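Local atomic coordinates of chemotaxis protein CheX (Vibrio vulnificus, PDB entry 6VPW), a protein that probably dephosphorylates the response regulator CheY in bacterial chemotaxis, as other phosphatases of the CheX family do. Residues E38-D43 against F149-F154; G57-T62 against M97-A102. All blocks are in the same frame, centred on the assembly; numbering follows the deposited sequence.

Both contacts are buried and hold neighbouring strands of one antiparallel sheet, 148-154 and 56-63. They lie on different faces of it. Contact 1 puts the segment 38-43 against the start of strand 148-154 and includes one exposed residue, Arg41. Contact 2 sets strand 56-63 against helix 85-107 and is the nearer of the two to the chain centre. Their chemistry differs accordingly. Contact 1 joins an aromatic ring to an alanine methyl and a backbone carbonyl, with a carboxylate close by. Contact 2 is mainly methyl-to-methyl packing of Met59, Ile61 and Val98. The segments also meet directly: Phe149 O lies 2.8 Å from Thr62 N, a probable hydrogen bond between the strands.

Contact 1: E38-D43 against F149-F154; sequences EIARGD and FIEICF
Ala40 and Phe149 mark the nearest backbone approach, with CA atoms 7.9 Å apart, where the segment 38-43 passes the first part of strand 148-154. The Phe149 ring bridges the two backbones; its CZ is 3.3 Å from Ala40 C. A chi1 of 52° tucks its CG between the N and C of its own backbone. Ala40 CB lies over one ring face in a CH-pi contact, 4.1 Å from the centroid of the Phe149 ring and 29° off its normal. Arg41 O approaches the edge near the ring plane, 3.2 Å from Phe149 CE2. Glu151 reaches the same methyl with an extended chain, its OE1 3.6 Å from Ala40 CB. This carboxylate is buried, and its OE1 forms a salt bridge with Lys35. The CB of Arg41 points away from the strand, and Arg41 NE hydrogen-bonds to Gly125 O. The contact packs the small sheet of strands 41-42 and 126-130, where Gly42 pairs with His126, on the main-sheet face opposite helix 8-23. Ala40 and Glu151 also touch Ile138 of strand 137-142. Strand 148-154 runs between strands 137-142 and 56-63, and Ile150 packs on Leu15 of helix 8-23.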
ATOM      1  N   GLU A  38      16.208   8.544  -6.877  1.00 61.64           N
ATOM      2  CA  GLU A  38      15.485   9.847  -6.923  1.00 67.15           C
ATOM      3  C   GLU A  38      14.500  10.013  -5.761  1.00 65.71           C
ATOM      4  O   GLU A  38      13.916   9.009  -5.291  1.00 57.33           O
ATOM      5  CB  GLU A  38      14.765  10.006  -8.264  1.00 71.34           C
ATOM      6  CG  GLU A  38      14.013   8.770  -8.712  1.00 70.82           C
ATOM      7  CD  GLU A  38      13.223   8.994  -9.985  1.00 76.34           C
ATOM      8  OE1 GLU A  38      12.387   9.918 -10.001  1.00 74.68           O
ATOM      9  OE2 GLU A  38      13.488   8.283 -10.977  1.00 88.25           O
ATOM     10  N   ILE A  39      14.330  11.267  -5.334  1.00 65.83           N
ATOM     11  CA  ILE A  39      13.387  11.618  -4.235  1.00 65.22           C
ATOM     12  C   ILE A  39      11.968  11.551  -4.803  1.00 61.01           C
ATOM     13  O   ILE A  39      11.734  12.150  -5.875  1.00 70.18           O
ATOM     14  CB  ILE A  39      13.706  13.011  -3.656  1.00 66.58           C
ATOM     15  CG1 ILE A  39      15.175  13.133  -3.239  1.00 68.31           C
ATOM     16  CG2 ILE A  39      12.756  13.340  -2.510  1.00 64.72           C
ATOM     17  CD1 ILE A  39      15.583  14.526  -2.805  1.00 69.25           C
ATOM     18  N   ALA A  40      11.078  10.833  -4.120  1.00 57.19           N
ATOM     19  CA  ALA A  40       9.662  10.698  -4.536  1.00 52.23           C
ATOM     20  C   ALA A  40       8.778  10.816  -3.286  1.00 49.20           C
ATOM     21  O   ALA A  40       8.455   9.776  -2.675  1.00 50.35           O
ATOM     22  CB  ALA A  40       9.459   9.387  -5.252  1.00 55.75           C
ATOM     23  N   ARG A  41       8.384  12.045  -2.936  1.00 42.86           N
ATOM     24  CA  ARG A  41       7.581  12.269  -1.709  1.00 38.04           C
ATOM     25  C   ARG A  41       6.193  12.819  -2.054  1.00 35.67           C
ATOM     26  O   ARG A  41       6.044  13.473  -3.102  1.00 36.51           O
ATOM     27  CB  ARG A  41       8.352  13.217  -0.788  1.00 39.87           C
ATOM     28  CG  ARG A  41       9.659  12.630  -0.275  1.00 43.81           C
ATOM     29  CD  ARG A  41      10.513  13.648   0.448  1.00 47.66           C
ATOM     30  NE  ARG A  41       9.904  14.082   1.695  1.00 49.09           N
ATOM     31  CZ  ARG A  41      10.319  15.118   2.417  1.00 51.95           C
ATOM     32  NH1 ARG A  41      11.338  15.855   2.009  1.00 52.82           N
ATOM     33  NH2 ARG A  41       9.697  15.428   3.540  1.00 55.76           N
ATOM     34  N   GLY A  42       5.232  12.601  -1.160  1.00 29.32           N
ATOM     35  CA  GLY A  42       3.869  13.128  -1.323  1.00 28.36           C
ATOM     36  C   GLY A  42       3.160  13.198   0.014  1.00 28.03           C
ATOM     37  O   GLY A  42       3.766  12.788   1.021  1.00 27.79           O
ATOM     38  N   ASP A  43       1.890  13.600   0.007  1.00 26.97           N
ATOM     39  CA  ASP A  43       1.161  13.838   1.278  1.00 27.90           C
ATOM     40  C   ASP A  43       0.033  12.828   1.443  1.00 26.32           C
ATOM     41  O   ASP A  43      -0.354  12.545   2.594  1.00 26.26           O
ATOM     42  CB  ASP A  43       0.702  15.295   1.327  1.00 29.56           C
ATOM     43  CG  ASP A  43       1.858  16.274   1.158  1.00 32.89           C
ATOM     44  OD1 ASP A  43       2.922  16.069   1.810  1.00 33.93           O
ATOM     45  OD2 ASP A  43       1.710  17.197   0.342  1.00 30.19           O
ATOM     46  N   PHE A 149       2.671  11.422  -8.519  1.00 28.03           N
ATOM     47  CA  PHE A 149       3.419  10.434  -9.318  1.00 29.76           C
ATOM     48  C   PHE A 149       2.780   9.067  -9.125  1.00 26.94           C
ATOM     49  O   PHE A 149       2.181   8.778  -8.060  1.00 25.30           O
ATOM     50  CB  PHE A 149       4.922  10.461  -9.025  1.00 34.57           C
ATOM     51  CG  PHE A 149       5.284  10.348  -7.576  1.00 35.85           C
ATOM     52  CD1 PHE A 149       5.397   9.103  -6.970  1.00 42.68           C
ATOM     53  CD2 PHE A 149       5.499  11.485  -6.814  1.00 39.82           C
ATOM     54  CE1 PHE A 149       5.721   8.997  -5.622  1.00 41.34           C
ATOM     55  CE2 PHE A 149       5.816  11.377  -5.467  1.00 43.01           C
ATOM     56  CZ  PHE A 149       5.934  10.136  -4.877  1.00 44.17           C
ATOM     57  N   ILE A 150       2.840   8.303 -10.198  1.00 25.66           N
ATOM     58  CA  ILE A 150       2.403   6.886 -10.189  1.00 25.84           C
ATOM     59  C   ILE A 150       3.672   6.050 -10.106  1.00 27.23           C
ATOM     60  O   ILE A 150       4.670   6.404 -10.788  1.00 27.19           O
ATOM     61  CB  ILE A 150       1.606   6.498 -11.443  1.00 27.46           C
ATOM     62  CG1 ILE A 150       0.275   7.236 -11.517  1.00 29.35           C
ATOM     63  CG2 ILE A 150       1.401   4.980 -11.502  1.00 27.50           C
ATOM     64  CD1 ILE A 150      -0.425   7.058 -12.837  1.00 33.46           C
ATOM     65  N   GLU A 151       3.648   5.025  -9.262  1.00 27.09           N
ATOM     66  CA  GLU A 151       4.763   4.055  -9.272  1.00 28.71           C
ATOM     67  C   GLU A 151       4.117   2.706  -9.538  1.00 29.16           C
ATOM     68  O   GLU A 151       2.999   2.424  -8.981  1.00 25.25           O
ATOM     69  CB  GLU A 151       5.604   4.062  -8.000  1.00 33.24           C
ATOM     70  CG  GLU A 151       6.436   5.312  -7.821  1.00 38.23           C
ATOM     71  CD  GLU A 151       7.449   5.185  -6.697  1.00 42.31           C
ATOM     72  OE1 GLU A 151       7.989   6.220  -6.263  1.00 48.51           O
ATOM     73  OE2 GLU A 151       7.702   4.054  -6.273  1.00 44.81           O
ATOM     74  N   ILE A 152       4.773   1.901 -10.365  1.00 30.42           N
ATOM     75  CA  ILE A 152       4.159   0.592 -10.697  1.00 33.09           C
ATOM     76  C   ILE A 152       5.274  -0.442 -10.808  1.00 31.20           C
ATOM     77  O   ILE A 152       6.404  -0.067 -11.182  1.00 30.45           O
ATOM     78  CB  ILE A 152       3.305   0.741 -11.965  1.00 36.27           C
ATOM     79  CG1 ILE A 152       2.290  -0.387 -12.114  1.00 40.90           C
ATOM     80  CG2 ILE A 152       4.177   0.902 -13.203  1.00 40.13           C
ATOM     81  CD1 ILE A 152       1.144  -0.007 -13.020  1.00 46.11           C
ATOM     82  N   CYS A 153       4.965  -1.660 -10.385  1.00 31.54           N
ATOM     83  CA  CYS A 153       5.923  -2.793 -10.429  1.00 36.16           C
ATOM     84  C   CYS A 153       5.106  -4.042 -10.744  1.00 34.26           C
ATOM     85  O   CYS A 153       4.121  -4.294 -10.015  1.00 32.53           O
ATOM     86  CB  CYS A 153       6.674  -2.955  -9.104  1.00 40.52           C
ATOM     87  SG  CYS A 153       8.148  -4.032  -9.167  1.00 53.28           S
ATOM     88  N   PHE A 154       5.444  -4.737 -11.827  1.00 35.13           N
ATOM     89  CA  PHE A 154       4.807  -6.041 -12.148  1.00 37.83           C
ATOM     90  C   PHE A 154       5.907  -7.094 -12.243  1.00 39.45           C
ATOM     91  O   PHE A 154       7.018  -6.763 -12.695  1.00 41.68           O
ATOM     92  CB  PHE A 154       4.014  -6.017 -13.456  1.00 37.48           C
ATOM     93  CG  PHE A 154       2.634  -5.429 -13.364  1.00 39.44           C
ATOM     94  CD1 PHE A 154       1.555  -6.223 -13.014  1.00 38.88           C
ATOM     95  CD2 PHE A 154       2.413  -4.093 -13.646  1.00 39.44           C
ATOM     96  CE1 PHE A 154       0.277  -5.695 -12.969  1.00 39.40           C
ATOM     97  CE2 PHE A 154       1.136  -3.565 -13.587  1.00 39.84           C
ATOM     98  CZ  PHE A 154       0.074  -4.367 -13.240  1.00 40.57           C
TER

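Contact 2: G57-T62 against M97-A102; sequences GSMSIT and MVTGGA
Met59 meets Thr99 and Val98 through a bent side chain. Its CG is anti to the backbone N (chi1 -175°), which sends the chain toward the helix. The turn at chi2 (-92°) and a further bend at chi3 then bring the terminal methyl to the helix surface. Met59 CE lies 3.9 Å from Val98 CG1, and these two side chains run roughly perpendicular. Met59 and Thr99 instead lie alongside each other, pointing opposite ways. Met59 CE is 3.0 Å from Thr99 OG1, short for a carbon-oxygen contact, so the exact methyl position is doubtful. Thr99 OG1 is beside its own backbone N and hydrogen-bonds to Thr95 O, one turn earlier in the helix. Ile61 and Val98 meet end to end, with Ile61 CD1 4.0 Å from Val98 CG2. Here a helix packs on a face of an antiparallel sheet, in the alpha+beta fold of the CheC-like family. The segment axes approach to 10.4 Å at an angle of 134°. In relatives the corresponding long helix carries a Glu-x-x-Asn phosphatase motif, and the sequence of helix 85-107 is consistent with this. Met59 and Ile61 face the helix, while the alternate residues of the strand face the other way. There Ser58 and Ser60 are both hydrogen-bonded to the ring of His130. Ser58 OG is also hydrogen-bonded to Thr117 OG1 of the second subunit. On the helix side, Met59 touches Phe11 and Val98 touches Val18, both from helix 8-23.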
ATOM      1  N   GLY A  57       1.524  -7.660  -9.158  1.00 28.53           N
ATOM      2  CA  GLY A  57       2.289  -6.426  -8.932  1.00 29.36           C
ATOM      3  C   GLY A  57       1.523  -5.448  -8.083  1.00 27.50           C
ATOM      4  O   GLY A  57       0.552  -5.867  -7.403  1.00 25.98           O
ATOM      5  N   SER A  58       1.977  -4.203  -8.081  1.00 26.72           N
ATOM      6  CA  SER A  58       1.337  -3.149  -7.257  1.00 28.75           C
ATOM      7  C   SER A  58       1.435  -1.806  -7.976  1.00 28.17           C
ATOM      8  O   SER A  58       2.320  -1.642  -8.825  1.00 29.14           O
ATOM      9  CB  SER A  58       1.970  -3.069  -5.886  1.00 31.75           C
ATOM     10  OG  SER A  58       3.398  -2.941  -5.988  1.00 38.73           O
ATOM     11  N   MET A  59       0.500  -0.923  -7.659  1.00 28.98           N
ATOM     12  CA  MET A  59       0.499   0.450  -8.202  1.00 28.46           C
ATOM     13  C   MET A  59       0.228   1.420  -7.040  1.00 28.97           C
ATOM     14  O   MET A  59      -0.548   1.063  -6.112  1.00 24.99           O
ATOM     15  CB  MET A  59      -0.566   0.572  -9.296  1.00 30.43           C
ATOM     16  CG  MET A  59      -0.568   1.912  -9.994  1.00 39.88           C
ATOM     17  SD  MET A  59      -1.711   3.056  -9.209  1.00 45.49           S
ATOM     18  CE  MET A  59      -3.235   2.591 -10.028  1.00 43.08           C
ATOM     19  N   SER A  60       0.899   2.570  -7.058  1.00 26.84           N
ATOM     20  CA  SER A  60       0.627   3.642  -6.076  1.00 24.96           C
ATOM     21  C   SER A  60       0.467   4.964  -6.837  1.00 23.72           C
ATOM     22  O   SER A  60       1.095   5.123  -7.902  1.00 23.07           O
ATOM     23  CB  SER A  60       1.696   3.742  -5.013  1.00 26.49           C
ATOM     24  OG  SER A  60       2.979   3.952  -5.586  1.00 26.55           O
ATOM     25  N   ILE A  61      -0.458   5.790  -6.362  1.00 24.14           N
ATOM     26  CA  ILE A  61      -0.642   7.175  -6.863  1.00 25.88           C
ATOM     27  C   ILE A  61      -0.392   8.062  -5.661  1.00 25.16           C
ATOM     28  O   ILE A  61      -1.110   7.896  -4.653  1.00 24.79           O
ATOM     29  CB  ILE A  61      -2.042   7.448  -7.432  1.00 28.79           C
ATOM     30  CG1 ILE A  61      -2.468   6.403  -8.462  1.00 31.61           C
ATOM     31  CG2 ILE A  61      -2.070   8.855  -8.001  1.00 29.78           C
ATOM     32  CD1 ILE A  61      -3.903   6.555  -8.902  1.00 38.08           C
ATOM     33  N   THR A  62       0.573   8.966  -5.780  1.00 24.83           N
ATOM     34  CA  THR A  62       0.915   9.864  -4.657  1.00 25.31           C
ATOM     35  C   THR A  62       0.610  11.293  -5.086  1.00 25.79           C
ATOM     36  O   THR A  62       1.004  11.656  -6.222  1.00 24.56           O
ATOM     37  CB  THR A  62       2.385   9.680  -4.271  1.00 28.57           C
ATOM     38  OG1 THR A  62       2.546   8.322  -3.839  1.00 29.35           O
ATOM     39  CG2 THR A  62       2.802  10.654  -3.194  1.00 30.10           C
ATOM     40  N   MET A  97     -10.588   3.733  -9.725  1.00 26.67           N
ATOM     41  CA  MET A  97     -10.998   4.098 -11.106  1.00 27.68           C
ATOM     42  C   MET A  97      -9.797   4.016 -12.048  1.00 26.28           C
ATOM     43  O   MET A  97      -9.970   3.524 -13.183  1.00 28.59           O
ATOM     44  CB  MET A  97     -11.582   5.518 -11.161  1.00 28.95           C
ATOM     45  CG  MET A  97     -12.999   5.616 -10.640  1.00 32.76           C
ATOM     46  SD  MET A  97     -13.665   7.309 -10.851  1.00 38.90           S
ATOM     47  CE  MET A  97     -12.666   8.201  -9.671  1.00 34.84           C
ATOM     48  N   VAL A  98      -8.626   4.469 -11.604  1.00 24.51           N
ATOM     49  CA  VAL A  98      -7.436   4.439 -12.499  1.00 25.52           C
ATOM     50  C   VAL A  98      -7.067   2.979 -12.781  1.00 26.34           C
ATOM     51  O   VAL A  98      -6.807   2.636 -13.959  1.00 26.35           O
ATOM     52  CB  VAL A  98      -6.257   5.217 -11.890  1.00 26.06           C
ATOM     53  CG1 VAL A  98      -4.960   4.972 -12.651  1.00 26.67           C
ATOM     54  CG2 VAL A  98      -6.564   6.708 -11.824  1.00 27.39           C
ATOM     55  N   THR A  99      -7.041   2.152 -11.736  1.00 25.59           N
ATOM     56  CA  THR A  99      -6.682   0.720 -11.896  1.00 25.53           C
ATOM     57  C   THR A  99      -7.723   0.007 -12.769  1.00 26.53           C
ATOM     58  O   THR A  99      -7.301  -0.808 -13.631  1.00 27.11           O
ATOM     59  CB  THR A  99      -6.534   0.040 -10.535  1.00 27.21           C
ATOM     60  OG1 THR A  99      -5.620   0.854  -9.799  1.00 29.14           O
ATOM     61  CG2 THR A  99      -6.023  -1.380 -10.641  1.00 28.28           C
ATOM     62  N   GLY A 100      -9.010   0.288 -12.538  1.00 25.63           N
ATOM     63  CA  GLY A 100     -10.122  -0.294 -13.312  1.00 26.91           C
ATOM     64  C   GLY A 100     -10.001   0.023 -14.791  1.00 26.84           C
ATOM     65  O   GLY A 100     -10.203  -0.886 -15.609  1.00 27.43           O
ATOM     66  N   GLY A 101      -9.698   1.282 -15.121  1.00 27.12           N
ATOM     67  CA  GLY A 101      -9.490   1.690 -16.521  1.00 27.86           C
ATOM     68  C   GLY A 101      -8.276   0.989 -17.146  1.00 26.59           C
ATOM     69  O   GLY A 101      -8.387   0.534 -18.294  1.00 28.72           O
ATOM     70  N   ALA A 102      -7.137   0.964 -16.450  1.00 27.20           N
ATOM     71  CA  ALA A 102      -5.913   0.295 -16.944  1.00 27.77           C
ATOM     72  C   ALA A 102      -6.205  -1.194 -17.181  1.00 27.98           C
ATOM     73  O   ALA A 102      -5.808  -1.744 -18.229  1.00 29.92           O
ATOM     74  CB  ALA A 102      -4.790   0.490 -15.949  1.00 28.66           C
TER